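Local structure of putative epimerase (Burkholderia cenocepacia, 4LW8) at residues A210-L215 with V271-I276; R20-G25 with A84-V89. The protein probably acts as an NAD(P)-dependent epimerase or dehydratase, perhaps on a nucleotide sugar, in the biosynthesis of lipopolysaccharide O-antigen for the bacterial outer membrane. One frame throughout, in Å; residues are numbered along the deposited sequence. Where two conformers were deposited one is given.

Interaction 1 (A210-L215 with V271-I276)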
loop_
_atom_site.group_PDB
_atom_site.type_symbol
_atom_site.label_atom_id
_atom_site.label_comp_id
_atom_site.label_asym_id
_atom_site.label_seq_id
_atom_site.Cartn_x
_atom_site.Cartn_y
_atom_site.Cartn_z
ATOM N N ALA A 210 -12.340 -33.825 -21.618
ATOM C CA ALA A 210 -12.985 -34.073 -20.331
ATOM C C ALA A 210 -14.501 -33.985 -20.469
ATOM O O ALA A 210 -15.005 -33.081 -21.127
ATOM C CB ALA A 210 -12.491 -33.083 -19.287
ATOM N N PRO A 211 -15.234 -34.945 -19.872
ATOM C CA PRO A 211 -16.700 -34.906 -19.951
ATOM C C PRO A 211 -17.285 -33.723 -19.176
ATOM O O PRO A 211 -18.286 -33.148 -19.612
ATOM C CB PRO A 211 -17.129 -36.241 -19.321
ATOM C CG PRO A 211 -15.980 -36.617 -18.432
ATOM C CD PRO A 211 -14.752 -36.118 -19.126
ATOM N N ARG A 212 -16.711 -33.395 -18.022
ATOM C CA ARG A 212 -17.291 -32.342 -17.187
ATOM C C ARG A 212 -16.281 -31.444 -16.477
ATOM O O ARG A 212 -15.094 -31.764 -16.375
ATOM C CB ARG A 212 -18.251 -32.947 -16.156
ATOM C CG ARG A 212 -17.692 -34.042 -15.259
ATOM C CD ARG A 212 -18.777 -34.573 -14.277
ATOM N NE ARG A 212 -19.885 -35.197 -14.994
ATOM C CZ ARG A 212 -21.011 -34.575 -15.313
ATOM N NH1 ARG A 212 -21.193 -33.317 -14.942
ATOM N NH2 ARG A 212 -21.944 -35.202 -16.006
ATOM N N ILE A 213 -16.784 -30.318 -15.973
ATOM C CA ILE A 213 -15.996 -29.362 -15.203
ATOM C C ILE A 213 -16.882 -28.591 -14.219
ATOM O O ILE A 213 -18.088 -28.467 -14.420
ATOM C CB ILE A 213 -15.257 -28.364 -16.131
ATOM C CG1 ILE A 213 -14.164 -27.615 -15.366
ATOM C CG2 ILE A 213 -16.225 -27.366 -16.747
ATOM C CD1 ILE A 213 -13.512 -26.508 -16.171
ATOM N N SER A 214 -16.272 -28.083 -13.156
ATOM C CA SER A 214 -16.984 -27.344 -12.129
ATOM C C SER A 214 -16.558 -25.895 -12.182
ATOM O O SER A 214 -15.363 -25.603 -12.197
ATOM C CB SER A 214 -16.701 -27.917 -10.738
ATOM O OG SER A 214 -17.219 -29.223 -10.614
ATOM N N LEU A 215 -17.539 -24.995 -12.237
ATOM C CA LEU A 215 -17.280 -23.560 -12.369
ATOM C C LEU A 215 -18.214 -22.718 -11.492
ATOM O O LEU A 215 -19.137 -23.240 -10.869
ATOM C CB LEU A 215 -17.421 -23.125 -13.833
ATOM C CG LEU A 215 -16.545 -23.846 -14.857
ATOM C CD1 LEU A 215 -17.015 -23.550 -16.280
ATOM C CD2 LEU A 215 -15.103 -23.408 -14.662
ATOM N N VAL A 271 -19.712 -30.236 -26.291
ATOM C CA VAL A 271 -20.079 -29.323 -25.220
ATOM C C VAL A 271 -19.758 -29.976 -23.884
ATOM O O VAL A 271 -20.289 -31.037 -23.554
ATOM C CB VAL A 271 -21.575 -28.946 -25.298
ATOM C CG1 VAL A 271 -21.995 -28.095 -24.110
ATOM C CG2 VAL A 271 -21.877 -28.252 -26.622
ATOM N N ILE A 272 -18.852 -29.369 -23.128
ATOM C CA ILE A 272 -18.481 -29.953 -21.850
ATOM C C ILE A 272 -19.644 -29.771 -20.869
ATOM O O ILE A 272 -20.385 -28.789 -20.941
ATOM C CB ILE A 272 -17.175 -29.340 -21.296
ATOM C CG1 ILE A 272 -16.547 -30.264 -20.253
ATOM C CG2 ILE A 272 -17.405 -27.933 -20.733
ATOM C CD1 ILE A 272 -15.125 -29.890 -19.884
ATOM N N ASP A 273 -19.820 -30.726 -19.967
ATOM C CA ASP A 273 -20.893 -30.615 -18.996
ATOM C C ASP A 273 -20.380 -29.784 -17.819
ATOM O O ASP A 273 -19.260 -29.975 -17.355
ATOM C CB ASP A 273 -21.385 -31.998 -18.540
ATOM C CG ASP A 273 -22.791 -31.946 -17.935
ATOM O OD1 ASP A 273 -23.562 -31.059 -18.334
ATOM O OD2 ASP A 273 -23.127 -32.777 -17.068
ATOM N N VAL A 274 -21.186 -28.823 -17.380
ATOM C CA VAL A 274 -20.794 -27.903 -16.315
ATOM C C VAL A 274 -21.582 -28.101 -15.017
ATOM O O VAL A 274 -22.801 -28.196 -15.035
ATOM C CB VAL A 274 -20.961 -26.451 -16.782
ATOM C CG1 VAL A 274 -20.639 -25.474 -15.649
ATOM C CG2 VAL A 274 -20.075 -26.210 -18.003
ATOM N N THR A 275 -20.855 -28.182 -13.903
ATOM C CA THR A 275 -21.414 -28.198 -12.547
ATOM C C THR A 275 -21.131 -26.864 -11.878
ATOM O O THR A 275 -20.027 -26.333 -11.996
ATOM C CB THR A 275 -20.814 -29.330 -11.675
ATOM O OG1 THR A 275 -21.343 -30.590 -12.085
ATOM C CG2 THR A 275 -21.165 -29.138 -10.215
ATOM N N ILE A 276 -22.116 -26.306 -11.188
ATOM C CA ILE A 276 -21.873 -25.060 -10.483
ATOM C C ILE A 276 -21.474 -25.348 -9.040
ATOM O O ILE A 276 -22.282 -25.799 -8.238
ATOM C CB ILE A 276 -23.099 -24.127 -10.533
ATOM C CG1 ILE A 276 -23.441 -23.792 -11.990
ATOM C CG2 ILE A 276 -22.821 -22.852 -9.766
ATOM C CD1 ILE A 276 -22.220 -23.354 -12.830
HETATM O O HOH W 1 -19.454 -33.881 -22.133
HETATM O O HOH W 2 -23.404 -31.282 -14.242
HETATM O O HOH W 3 -19.672 -31.382 -13.973
#
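Arg212 CG sits between its backbone N and carbonyl carbon (chi1 55°), whereas Asp273 CG is anti to the backbone N (chi1 -160°). The two side chains lie side by side on one face of the strand pair, pointing the same way, and a bend at chi3 places NE of Arg212 ahead of the guanidinium. Its NH2 lies 2.9 Å from Asp273 OD2 in a salt bridge that uses the anti lone pair of this oxygen; NH1 adds a weak bond to the same atom. Both nitrogens thus converge on OD2, and the guanidinium and carboxylate planes stand 74° apart. Two waters extend the pairing: both accept from Arg212 NH1, the nearer at 2.6 Å, and both also hydrogen-bond to Thr275 OG1.

Beneath this polar face the backbones pair in parallel. Asp273 N donates to Pro211 O, Ile213 N to Asp273 O at 2.9 Å, Thr275 N to Ile213 O at 2.8 Å, and Leu215 N to Thr275 O. On the other face, the side chains of Leu215 and Val274 cross at about a right angle, Leu215 CD1 4.2 Å from Val274 CG1, while Ile272 CD1 approaches Ile213 CB at 4.1 Å. Leu202 of helix 198-207 and Leu261 of helix 257-268 cover this apolar side. The four backbone bonds make a small two-stranded parallel sheet, with a polar face and an aliphatic face laid on helices, separate from the main sheet and consistent with the C-terminal substrate-binding region of extended short-chain dehydrogenases.

Interaction 2 (R20-G25 with A84-V89)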
loop_
_atom_site.group_PDB
_atom_site.type_symbol
_atom_site.label_atom_id
_atom_site.label_comp_id
_atom_site.label_asym_id
_atom_site.label_seq_id
_atom_site.Cartn_x
_atom_site.Cartn_y
_atom_site.Cartn_z
ATOM N N ARG A 20 20.744 -3.131 -24.141
ATOM C CA ARG A 20 20.329 -4.194 -23.244
ATOM C C ARG A 20 18.982 -3.948 -22.569
ATOM O O ARG A 20 18.620 -2.819 -22.223
ATOM C CB ARG A 20 21.406 -4.418 -22.181
ATOM C CG ARG A 20 22.725 -4.921 -22.767
ATOM C CD ARG A 20 23.838 -4.672 -21.795
ATOM N NE ARG A 20 25.117 -5.249 -22.181
ATOM C CZ ARG A 20 26.046 -5.564 -21.289
ATOM N NH1 ARG A 20 25.791 -5.367 -20.002
ATOM N NH2 ARG A 20 27.203 -6.087 -21.662
ATOM N N ALA A 21 18.239 -5.031 -22.393
ATOM C CA ALA A 21 17.036 -5.003 -21.570
ATOM C C ALA A 21 17.248 -5.917 -20.383
ATOM O O ALA A 21 17.999 -6.895 -20.472
ATOM C CB ALA A 21 15.826 -5.432 -22.362
ATOM N N PHE A 22 16.588 -5.588 -19.274
ATOM C CA PHE A 22 16.673 -6.355 -18.047
ATOM C C PHE A 22 15.250 -6.654 -17.569
ATOM O O PHE A 22 14.461 -5.737 -17.319
ATOM C CB PHE A 22 17.467 -5.570 -16.997
ATOM C CG PHE A 22 17.696 -6.305 -15.705
ATOM C CD1 PHE A 22 18.496 -7.436 -15.665
ATOM C CD2 PHE A 22 17.135 -5.835 -14.519
ATOM C CE1 PHE A 22 18.727 -8.100 -14.470
ATOM C CE2 PHE A 22 17.349 -6.503 -13.317
ATOM C CZ PHE A 22 18.151 -7.633 -13.290
ATOM N N VAL A 23 14.912 -7.933 -17.479
ATOM C CA VAL A 23 13.544 -8.351 -17.154
ATOM C C VAL A 23 13.534 -9.209 -15.913
ATOM O O VAL A 23 14.122 -10.278 -15.910
ATOM C CB VAL A 23 12.900 -9.155 -18.302
ATOM C CG1 VAL A 23 11.472 -9.544 -17.938
ATOM C CG2 VAL A 23 12.964 -8.347 -19.634
ATOM N N THR A 24 12.880 -8.758 -14.847
ATOM C CA THR A 24 12.743 -9.632 -13.693
ATOM C C THR A 24 11.665 -10.689 -13.969
ATOM O O THR A 24 10.686 -10.414 -14.654
ATOM C CB THR A 24 12.396 -8.855 -12.421
ATOM O OG1 THR A 24 11.114 -8.225 -12.575
ATOM C CG2 THR A 24 13.485 -7.811 -12.121
ATOM N N GLY A 25 11.850 -11.898 -13.438
ATOM C CA GLY A 25 10.909 -12.986 -13.694
ATOM C C GLY A 25 10.890 -13.336 -15.174
ATOM O O GLY A 25 9.847 -13.685 -15.723
ATOM N N ALA A 84 24.294 -5.854 -15.818
ATOM C CA ALA A 84 23.368 -5.806 -16.942
ATOM C C ALA A 84 23.346 -4.429 -17.629
ATOM O O ALA A 84 23.207 -4.347 -18.842
ATOM C CB ALA A 84 21.956 -6.199 -16.479
ATOM N N ARG A 85 23.464 -3.357 -16.846
ATOM C CA ARG A 85 23.471 -1.986 -17.376
ATOM C C ARG A 85 22.321 -1.711 -18.357
ATOM O O ARG A 85 22.546 -1.225 -19.455
ATOM C CB ARG A 85 24.795 -1.672 -18.063
ATOM C CG ARG A 85 25.927 -1.480 -17.085
ATOM C CD ARG A 85 27.157 -0.864 -17.725
ATOM N NE ARG A 85 27.791 -1.722 -18.724
ATOM C CZ ARG A 85 28.500 -2.817 -18.446
ATOM N NH1 ARG A 85 28.644 -3.237 -17.183
ATOM N NH2 ARG A 85 29.048 -3.508 -19.443
ATOM N N PRO A 86 21.085 -2.027 -17.968
ATOM C CA PRO A 86 20.033 -1.965 -18.985
ATOM C C PRO A 86 19.648 -0.557 -19.429
ATOM O O PRO A 86 19.734 0.379 -18.642
ATOM C CB PRO A 86 18.848 -2.621 -18.271
ATOM C CG PRO A 86 19.059 -2.245 -16.847
ATOM C CD PRO A 86 20.540 -2.355 -16.636
ATOM N N ASP A 87 19.239 -0.425 -20.688
ATOM C CA ASP A 87 18.541 0.779 -21.107
ATOM C C ASP A 87 17.035 0.638 -20.863
ATOM O O ASP A 87 16.352 1.627 -20.626
ATOM C CB ASP A 87 18.799 1.090 -22.581
ATOM C CG ASP A 87 18.338 2.480 -22.965
ATOM O OD1 ASP A 87 18.783 3.459 -22.317
ATOM O OD2 ASP A 87 17.530 2.592 -23.911
ATOM N N ALA A 88 16.520 -0.586 -20.912
ATOM C CA ALA A 88 15.093 -0.843 -20.663
ATOM C C ALA A 88 14.908 -1.907 -19.585
ATOM O O ALA A 88 15.623 -2.902 -19.557
ATOM C CB ALA A 88 14.389 -1.277 -21.943
ATOM N N VAL A 89 13.948 -1.688 -18.694
ATOM C CA VAL A 89 13.673 -2.638 -17.628
ATOM C C VAL A 89 12.197 -3.009 -17.633
ATOM O O VAL A 89 11.342 -2.136 -17.747
ATOM C CB VAL A 89 14.063 -2.061 -16.235
ATOM C CG1 VAL A 89 13.671 -3.022 -15.119
ATOM C CG2 VAL A 89 15.563 -1.753 -16.179
#
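The first strand of a Rossmann-type nucleotide-binding fold, 20-24, pairs here in parallel with strand 88-91 of the same central sheet, and Phe22 and Arg20 reach the turn that leads into strand 88-91. Phe22 N donates to Ala88 O at 2.9 Å. One residue pair earlier, Arg20 O receives two donors: Asp87 N at 2.9 Å and, more weakly, Ala88 N at 3.3 Å.

Arg20 also clasps the end of helix 74-84. Its chain is extended from CG to NE, and NH1 donates to Ala84 O at 3.0 Å with an N-H...O angle of 170°. The oxygen lies in the guanidinium plane, yet the donor stands 66° above the carbonyl plane of Ala84. Asp83 O is a weak second acceptor for NH1. Arg85, whose positive phi marks the departure from the helix, runs alongside Arg20; Arg20 NH1 lies over one face of its guanidinium, toward the rim, with 3.8 Å from Arg20 NH1 to Arg85 NH2. These like charges probably repel, and the carbonyl oxygens would partly offset this.

Helix 74-84 is the connection of the beta-alpha-beta crossover from strand 65-68 to strand 88-91, which sit on the far sides of strands 44-49 and 20-24. Phe22 CB meets Pro86 CB at 3.5 Å, and with CG anti to the backbone N (chi1 -176°) the Phe22 ring brings CD1 to 3.8 Å from Ala84 CB. Leu117 and Leu121 of helix 103-122 cover this layer. Ala21 and Ala88 point to the opposite face, where Tyr43 packs on both.

Overall arrangement
From the N terminus, interaction 2 comes first: strand 20-24 is joined to 84-89 after a loop of 58 residues, which contains helix 29-40, strands 44-49 and 65-68, and most of helix 74-84. That closure lies within the Rossmann-type part of the fold. Interaction 1 follows in series, neither nested in nor crossing interaction 2: strand 212-215 is joined to strand 273-276 across 55 residues holding strands 221-226, 246-249 and 254-256 and helices 227-240 and 257-268. The centres are 43 Å apart and the nearest atoms about 27 Å, on opposite sides of the chain's centre. One contact joins two neighbouring strands of the large central sheet, the other forms a separate two-stranded sheet at the periphery.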